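Side-chain contacts in alpha-glucosidase (PDB 5XFM), which hydrolyses beta-L-arabinopyranosides and alpha-galactosides as a bifunctional, calcium-binding member of glycoside hydrolase family 97: residues Q84-V89 / N447-E452; V273-P278 / R481-S486; G427-F432 / N524-F529. The protein carries 1 engineered substitution. All blocks are in the same frame, centred on the assembly; numbering follows the deposited sequence.

Interaction 1 (Q84-V89 / N447-E452). With CA (calcium ion), chain E.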
# COMPACT_ATOMS: atom_id res chain seq x y z
N GLN A 84 -12.91 8.46 -6.54
CA GLN A 84 -11.53 8.00 -6.68
C GLN A 84 -11.48 6.58 -7.23
O GLN A 84 -12.05 5.66 -6.64
CB GLN A 84 -10.82 8.06 -5.33
CG GLN A 84 -9.34 7.73 -5.38
CD GLN A 84 -8.56 8.69 -6.28
OE1 GLN A 84 -8.70 9.91 -6.18
NE2 GLN A 84 -7.73 8.14 -7.16
N THR A 85 -10.80 6.41 -8.36
CA THR A 85 -10.57 5.08 -8.91
C THR A 85 -9.31 4.49 -8.31
O THR A 85 -8.53 5.20 -7.67
CB THR A 85 -10.43 5.11 -10.44
OG1 THR A 85 -9.27 5.87 -10.79
CG2 THR A 85 -11.67 5.72 -11.08
N ARG A 86 -9.10 3.19 -8.54
CA ARG A 86 -7.87 2.48 -8.16
C ARG A 86 -7.67 2.31 -6.65
O ARG A 86 -6.54 2.09 -6.19
CB ARG A 86 -6.65 3.20 -8.74
CG ARG A 86 -6.62 3.26 -10.26
CD ARG A 86 -5.71 4.40 -10.73
NE ARG A 86 -6.37 5.70 -10.58
CZ ARG A 86 -5.75 6.83 -10.29
NH1 ARG A 86 -4.43 6.85 -10.12
NH2 ARG A 86 -6.44 7.96 -10.18
N ILE A 87 -8.74 2.44 -5.86
CA ILE A 87 -8.66 2.16 -4.43
C ILE A 87 -9.82 1.24 -4.02
O ILE A 87 -10.56 0.77 -4.89
CB ILE A 87 -8.69 3.45 -3.56
CG1 ILE A 87 -10.03 4.17 -3.69
CG2 ILE A 87 -7.55 4.38 -3.93
CD1 ILE A 87 -10.27 5.21 -2.60
N LYS A 88 -9.96 0.99 -2.72
CA LYS A 88 -10.93 0.01 -2.20
C LYS A 88 -12.40 0.42 -2.35
O LYS A 88 -13.30 -0.42 -2.19
CB LYS A 88 -10.64 -0.26 -0.72
CG LYS A 88 -10.91 0.93 0.18
CD LYS A 88 -10.51 0.67 1.63
CE LYS A 88 -9.01 0.81 1.84
NZ LYS A 88 -8.65 0.82 3.30
N VAL A 89 -12.67 1.69 -2.63
CA VAL A 89 -14.04 2.18 -2.78
C VAL A 89 -14.05 3.27 -3.84
O VAL A 89 -13.05 3.96 -4.01
CB VAL A 89 -14.59 2.70 -1.43
CG1 VAL A 89 -13.77 3.89 -0.94
CG2 VAL A 89 -16.06 3.07 -1.54
N ASN A 447 -2.19 8.75 -13.21
CA ASN A 447 -1.67 7.61 -13.97
C ASN A 447 -0.91 6.60 -13.11
O ASN A 447 -0.32 5.65 -13.62
CB ASN A 447 -0.77 8.10 -15.11
CG ASN A 447 0.36 9.01 -14.63
OD1 ASN A 447 0.17 9.85 -13.75
ND2 ASN A 447 1.52 8.85 -15.23
N TYR A 448 -0.96 6.78 -11.80
CA TYR A 448 -0.36 5.83 -10.88
C TYR A 448 -1.22 4.57 -10.79
O TYR A 448 -2.41 4.65 -10.51
CB TYR A 448 -0.17 6.45 -9.50
CG TYR A 448 0.18 5.43 -8.44
CD1 TYR A 448 1.45 4.86 -8.39
CD2 TYR A 448 -0.76 5.03 -7.51
CE1 TYR A 448 1.77 3.92 -7.44
CE2 TYR A 448 -0.45 4.09 -6.55
CZ TYR A 448 0.81 3.54 -6.52
OH TYR A 448 1.12 2.60 -5.56
N VAL A 449 -0.63 3.40 -11.06
CA VAL A 449 -1.42 2.17 -11.01
C VAL A 449 -0.82 1.07 -10.13
O VAL A 449 -0.98 -0.12 -10.41
CB VAL A 449 -1.65 1.61 -12.43
CG1 VAL A 449 -2.52 2.59 -13.24
CG2 VAL A 449 -0.33 1.33 -13.13
N GLY A 450 -0.14 1.46 -9.05
CA GLY A 450 0.28 0.49 -8.06
C GLY A 450 1.75 0.44 -7.73
O GLY A 450 2.59 0.93 -8.49
N SER A 451 2.06 -0.18 -6.59
CA SER A 451 3.41 -0.26 -6.06
C SER A 451 3.70 -1.64 -5.47
O SER A 451 2.78 -2.36 -5.07
CB SER A 451 3.63 0.80 -4.97
OG SER A 451 3.65 2.11 -5.50
N GLU A 452 4.97 -2.00 -5.39
CA GLU A 452 5.33 -3.26 -4.75
C GLU A 452 5.34 -3.01 -3.24
O GLU A 452 4.33 -3.22 -2.57
CB GLU A 452 6.68 -3.78 -5.27
CG GLU A 452 7.04 -5.22 -4.85
CD GLU A 452 8.42 -5.63 -5.34
OE1 GLU A 452 9.28 -4.73 -5.48
OE2 GLU A 452 8.64 -6.83 -5.60
CA CA E . 11.05 -6.70 -5.80
O HOH W 1 12.62 -5.01 -6.31
O HOH W 2 13.24 -7.51 -4.91
O HOH W 3 12.99 -8.41 -7.00
O HOH W 4 10.55 -6.53 -8.16

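Interaction 2 (V273-P278 / R481-S486)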
# COMPACT_ATOMS: atom_id res chain seq x y z
N VAL A 273 -9.62 -1.70 8.17
CA VAL A 273 -9.69 -2.25 6.82
C VAL A 273 -10.36 -1.30 5.84
O VAL A 273 -9.93 -1.20 4.68
CB VAL A 273 -10.45 -3.61 6.85
CG1 VAL A 273 -10.80 -4.08 5.45
CG2 VAL A 273 -9.62 -4.65 7.60
N GLU A 274 -11.34 -0.53 6.32
CA GLU A 274 -12.16 0.30 5.44
C GLU A 274 -11.74 1.77 5.36
O GLU A 274 -12.42 2.57 4.72
CB GLU A 274 -13.63 0.23 5.87
CG GLU A 274 -14.29 -1.11 5.61
CD GLU A 274 -15.73 -1.15 6.09
OE1 GLU A 274 -16.31 -0.07 6.38
OE2 GLU A 274 -16.30 -2.26 6.16
N THR A 275 -10.64 2.12 6.02
CA THR A 275 -10.18 3.50 6.08
C THR A 275 -9.85 4.08 4.70
O THR A 275 -9.32 3.38 3.83
CB THR A 275 -8.94 3.66 6.99
OG1 THR A 275 -8.61 5.05 7.12
CG2 THR A 275 -7.74 2.91 6.41
N THR A 276 -10.17 5.36 4.52
CA THR A 276 -9.81 6.07 3.30
C THR A 276 -8.94 7.30 3.59
O THR A 276 -8.72 8.13 2.71
CB THR A 276 -11.06 6.51 2.51
OG1 THR A 276 -11.94 7.26 3.35
CG2 THR A 276 -11.80 5.29 1.98
N VAL A 277 -8.41 7.39 4.80
CA VAL A 277 -7.64 8.56 5.18
C VAL A 277 -6.39 8.83 4.30
O VAL A 277 -6.00 9.99 4.15
CB VAL A 277 -7.23 8.52 6.68
CG1 VAL A 277 -6.12 7.52 6.96
CG2 VAL A 277 -6.86 9.91 7.19
N PRO A 278 -5.77 7.80 3.66
CA PRO A 278 -4.69 8.23 2.75
C PRO A 278 -5.16 9.14 1.62
O PRO A 278 -4.36 9.91 1.08
CB PRO A 278 -4.16 6.91 2.18
CG PRO A 278 -4.55 5.88 3.16
CD PRO A 278 -5.83 6.33 3.77
N ARG A 481 -0.53 -3.39 4.98
CA ARG A 481 0.12 -2.83 3.80
C ARG A 481 -0.87 -2.36 2.74
O ARG A 481 -0.76 -1.25 2.22
CB ARG A 481 1.09 -3.84 3.17
CG ARG A 481 1.51 -3.52 1.73
CD ARG A 481 2.25 -2.18 1.59
NE ARG A 481 2.61 -1.94 0.20
CZ ARG A 481 1.79 -1.42 -0.71
NH1 ARG A 481 0.56 -1.06 -0.37
NH2 ARG A 481 2.21 -1.26 -1.97
N ASN A 482 -1.85 -3.20 2.43
CA ASN A 482 -2.75 -2.95 1.31
C ASN A 482 -3.91 -2.00 1.66
O ASN A 482 -4.53 -1.41 0.76
CB ASN A 482 -3.25 -4.31 0.78
CG ASN A 482 -3.86 -4.21 -0.60
OD1 ASN A 482 -4.72 -5.01 -0.96
ND2 ASN A 482 -3.42 -3.23 -1.38
N THR A 483 -4.19 -1.83 2.95
CA THR A 483 -5.29 -0.96 3.38
C THR A 483 -5.01 0.52 3.10
O THR A 483 -5.94 1.31 2.94
CB THR A 483 -5.61 -1.14 4.90
OG1 THR A 483 -6.96 -0.73 5.16
CG2 THR A 483 -4.68 -0.33 5.79
N VAL A 484 -3.74 0.91 3.05
CA VAL A 484 -3.41 2.31 2.77
C VAL A 484 -3.06 2.56 1.31
O VAL A 484 -2.78 3.69 0.93
CB VAL A 484 -2.23 2.81 3.64
CG1 VAL A 484 -2.56 2.66 5.13
CG2 VAL A 484 -0.97 2.06 3.29
N GLY A 485 -3.05 1.51 0.49
CA GLY A 485 -2.70 1.70 -0.90
C GLY A 485 -2.56 0.46 -1.77
O GLY A 485 -2.44 -0.66 -1.27
N SER A 486 -2.56 0.68 -3.08
CA SER A 486 -2.44 -0.39 -4.06
C SER A 486 -1.19 -1.22 -3.83
O SER A 486 -0.10 -0.68 -3.63
CB SER A 486 -2.42 0.17 -5.49
OG SER A 486 -3.66 0.75 -5.84

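Interaction 3 (G427-F432 / N524-F529)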
# COMPACT_ATOMS: atom_id res chain seq x y z
N GLY A 427 0.99 9.49 -21.97
CA GLY A 427 -0.11 8.55 -21.84
C GLY A 427 0.26 7.20 -21.27
O GLY A 427 -0.32 6.17 -21.64
N LEU A 428 1.21 7.18 -20.34
CA LEU A 428 1.67 5.92 -19.78
C LEU A 428 1.24 5.72 -18.33
O LEU A 428 1.38 6.63 -17.50
CB LEU A 428 3.19 5.81 -19.87
CG LEU A 428 3.76 5.72 -21.28
CD1 LEU A 428 5.23 6.09 -21.27
CD2 LEU A 428 3.56 4.31 -21.82
N MET A 429 0.70 4.55 -18.03
CA MET A 429 0.50 4.14 -16.65
C MET A 429 1.83 3.71 -16.04
O MET A 429 2.73 3.27 -16.75
CB MET A 429 -0.53 3.02 -16.55
CG MET A 429 -1.90 3.41 -17.02
SD MET A 429 -3.08 2.04 -17.00
CE MET A 429 -2.68 1.27 -18.57
N VAL A 430 1.93 3.83 -14.72
CA VAL A 430 3.17 3.49 -14.02
C VAL A 430 2.98 2.57 -12.82
O VAL A 430 2.21 2.87 -11.91
CB VAL A 430 3.89 4.77 -13.54
CG1 VAL A 430 5.08 4.41 -12.67
CG2 VAL A 430 4.32 5.60 -14.72
N ILE A 431 3.68 1.44 -12.84
CA ILE A 431 3.83 0.58 -11.67
C ILE A 431 5.21 0.79 -11.06
O ILE A 431 6.19 0.87 -11.79
CB ILE A 431 3.68 -0.92 -12.01
CG1 ILE A 431 2.29 -1.23 -12.56
CG2 ILE A 431 3.97 -1.79 -10.80
CD1 ILE A 431 2.15 -2.65 -13.05
N PHE A 432 5.29 0.91 -9.73
CA PHE A 432 6.60 0.95 -9.08
C PHE A 432 6.93 -0.37 -8.40
O PHE A 432 6.07 -1.00 -7.79
CB PHE A 432 6.67 2.07 -8.05
CG PHE A 432 6.65 3.44 -8.65
CD1 PHE A 432 7.49 3.76 -9.70
CD2 PHE A 432 5.79 4.41 -8.16
CE1 PHE A 432 7.46 5.02 -10.25
CE2 PHE A 432 5.77 5.67 -8.71
CZ PHE A 432 6.60 5.98 -9.76
N ASN A 524 -5.17 -4.23 -6.44
CA ASN A 524 -4.32 -3.40 -7.29
C ASN A 524 -4.99 -3.24 -8.66
O ASN A 524 -5.48 -4.22 -9.22
CB ASN A 524 -2.92 -4.00 -7.43
CG ASN A 524 -1.89 -2.99 -7.93
OD1 ASN A 524 -1.69 -2.83 -9.14
ND2 ASN A 524 -1.24 -2.30 -7.00
N PRO A 525 -5.00 -2.01 -9.20
CA PRO A 525 -5.77 -1.67 -10.42
C PRO A 525 -5.34 -2.48 -11.65
O PRO A 525 -6.19 -2.93 -12.43
CB PRO A 525 -5.44 -0.19 -10.63
CG PRO A 525 -4.88 0.29 -9.35
CD PRO A 525 -4.21 -0.87 -8.73
N VAL A 526 -4.04 -2.65 -11.82
CA VAL A 526 -3.50 -3.47 -12.89
C VAL A 526 -2.87 -4.72 -12.28
O VAL A 526 -1.79 -4.65 -11.69
CB VAL A 526 -2.45 -2.70 -13.73
CG1 VAL A 526 -1.77 -3.63 -14.73
CG2 VAL A 526 -3.10 -1.52 -14.44
N GLN A 527 -3.55 -5.86 -12.40
CA GLN A 527 -3.06 -7.09 -11.80
C GLN A 527 -2.28 -7.93 -12.80
O GLN A 527 -2.83 -8.42 -13.78
CB GLN A 527 -4.21 -7.93 -11.23
CG GLN A 527 -4.97 -7.31 -10.06
CD GLN A 527 -4.26 -7.43 -8.72
OE1 GLN A 527 -3.03 -7.43 -8.64
NE2 GLN A 527 -5.04 -7.56 -7.65
N ASN A 528 -1.00 -8.12 -12.51
CA ASN A 528 -0.19 -9.09 -13.25
C ASN A 528 -0.10 -10.36 -12.41
O ASN A 528 0.79 -10.51 -11.58
CB ASN A 528 1.20 -8.53 -13.55
CG ASN A 528 1.15 -7.21 -14.32
OD1 ASN A 528 0.66 -7.16 -15.45
ND2 ASN A 528 1.65 -6.15 -13.71
N PHE A 529 -1.09 -11.24 -12.60
CA PHE A 529 -1.17 -12.49 -11.86
C PHE A 529 -0.09 -13.47 -12.28
O PHE A 529 0.47 -13.36 -13.38
CB PHE A 529 -2.55 -13.14 -12.04
CG PHE A 529 -3.68 -12.34 -11.47
CD1 PHE A 529 -4.68 -11.84 -12.28
CD2 PHE A 529 -3.72 -12.06 -10.11
CE1 PHE A 529 -5.71 -11.10 -11.75
CE2 PHE A 529 -4.75 -11.32 -9.57
CZ PHE A 529 -5.75 -10.84 -10.40

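Interaction 1 (Q84-V89 / N447-E452)
Arg86, in the loop that follows strand 69-83, brings its CA to 7.1 Å from the CA of Val449, so that one long side chain can bridge to the backbone of strand 448-451. A bend at chi3 (-77°) turns its guanidinium across the gap. NH1 reaches the carbonyl O of Tyr448 at 3.0 Å, lying in the carbonyl plane on a lone pair, with a nearly straight N-H...O angle of 164°. NE bonds at 2.9 Å to OG1 of the preceding Thr85, and this second grip helps fix the rotation of the group; both acceptors, Tyr448 O and Thr85 OG1, lie close to the guanidinium plane. NH1 is shared with the carbonyl of Tyr445. A leucine in place of Arg86 would probably leave the carbonyls of Tyr445 and Tyr448 without this donor and the Thr85 hydroxyl without its NE partner. Further along, Glu452 extends to the calcium, holding it with OE1 at 2.7 Å and OE2 at 2.4 Å; Glu174, Glu458 and four waters complete the site. Arg86 thus pins a loop of the N-terminal domain to strand 448-451 of the barrel, whose C-terminal end, where TIM barrels carry their sites, leads into the calcium ligand Glu452.

Interaction 2 (V273-P278 / R481-S486)
Thr483 meets the last turn of helix 270-274 with its hydroxyl and is the residue most covered here, followed by Pro278 and Val484. Its OG1 lies opposite the backbone N (chi1 -157°), which carries the oxygen to the carbonyls of that turn: it hydrogen-bonds the O of Ile272 and stands 3.0 Å from the O of Val273. Thr275 crosses it at about a right angle, resting CG2 against Thr483 OG1 at 3.9 Å. The hydroxyl of Thr275 is used otherwise, since it accepts the backbone N of Val277 at 3.3 Å in an ST turn and also bonds Asp121.

Pro278 supplies the apolar half of the contact. The CG corner of its ring sits 3.6 Å from the carbonyl O of Val484 and 3.9 Å from Val484 CB, so the pyrrolidine lies against both backbone and side chain. Leu208 of strand 206-212 touches Thr483 and Val484 as well. Together these contacts seat the helix 270-274 region of the N-terminal domain against the 481-486 loop of the catalytic domain.

The meeting faces are rich in carbonyl oxygens, and Lys88 NZ answers them by bonding the O atoms of Val273, Thr275 and Thr483. The buried ammonium is thus held by both segments, and its positive charge would be expected to stabilise the cluster of carbonyl dipoles.

Interaction 3 (G427-F432 / N524-F529)
Met429 is the first residue of 427-432 to reach across to Val526, directly after the chain has left helix 410-425. Gly427, with positive phi, is the C-prime residue of the Schellman motif that ends this helix, its N bonded to Asp424 O and the N of Leu428 to Ala423 O. From there the strand begins, and the Met429 sulfur, SD, comes to 4.4 Å from Val526 CG2 in a loose apolar contact.

Val430 turns the other way, packing on Leu420 and Ala423 of helix 410-425. This alternation belongs to the TIM barrel of the glycoside hydrolase domain: successive residues of a parallel strand face the barrel interior and the surrounding helices in turn. Strands 429-432 and 526-528 are not paired neighbours in the sheet; their axes come no nearer than 10.0 Å and cross at -53°, and it is inward side chains that fill the space between them.

Ile431 makes the closest approach. With CG1 beside the backbone N (chi1 -63°) and the chain extended beyond it, CD1 lies 4.4 Å from Val526 CG1 and 3.6 Å from Asn528 ND2. Asn528 comes from the opposite direction and puts its amide nitrogen against the methyl. The calcium ion lies about 10 Å from the nearest atom of the Ile431 side chain. Phe432 again faces outward, where CG1 of Val430 lies over one face of its ring.

In the fold
All three contacts are buried, but they join different parts of the fold. Interactions 1 and 2 tie the N-terminal domain to the catalytic barrel; interaction 1 is polar, whereas interaction 2 mixes a hydroxyl facing carbonyls with proline-valine packing. Interaction 3 lies wholly within the barrel and is mainly apolar. Lys88 carries the 84-89 loop of interaction 1 into interaction 2. Interactions 1 and 3 share a sheet: strands 448-451 and 429-432 are parallel neighbours, with Val449 N 3.0 Å from Val430 O. Between interactions 2 and 3, whose centres are about 18 Å apart, Ser486 packs on Asn524 and Pro525.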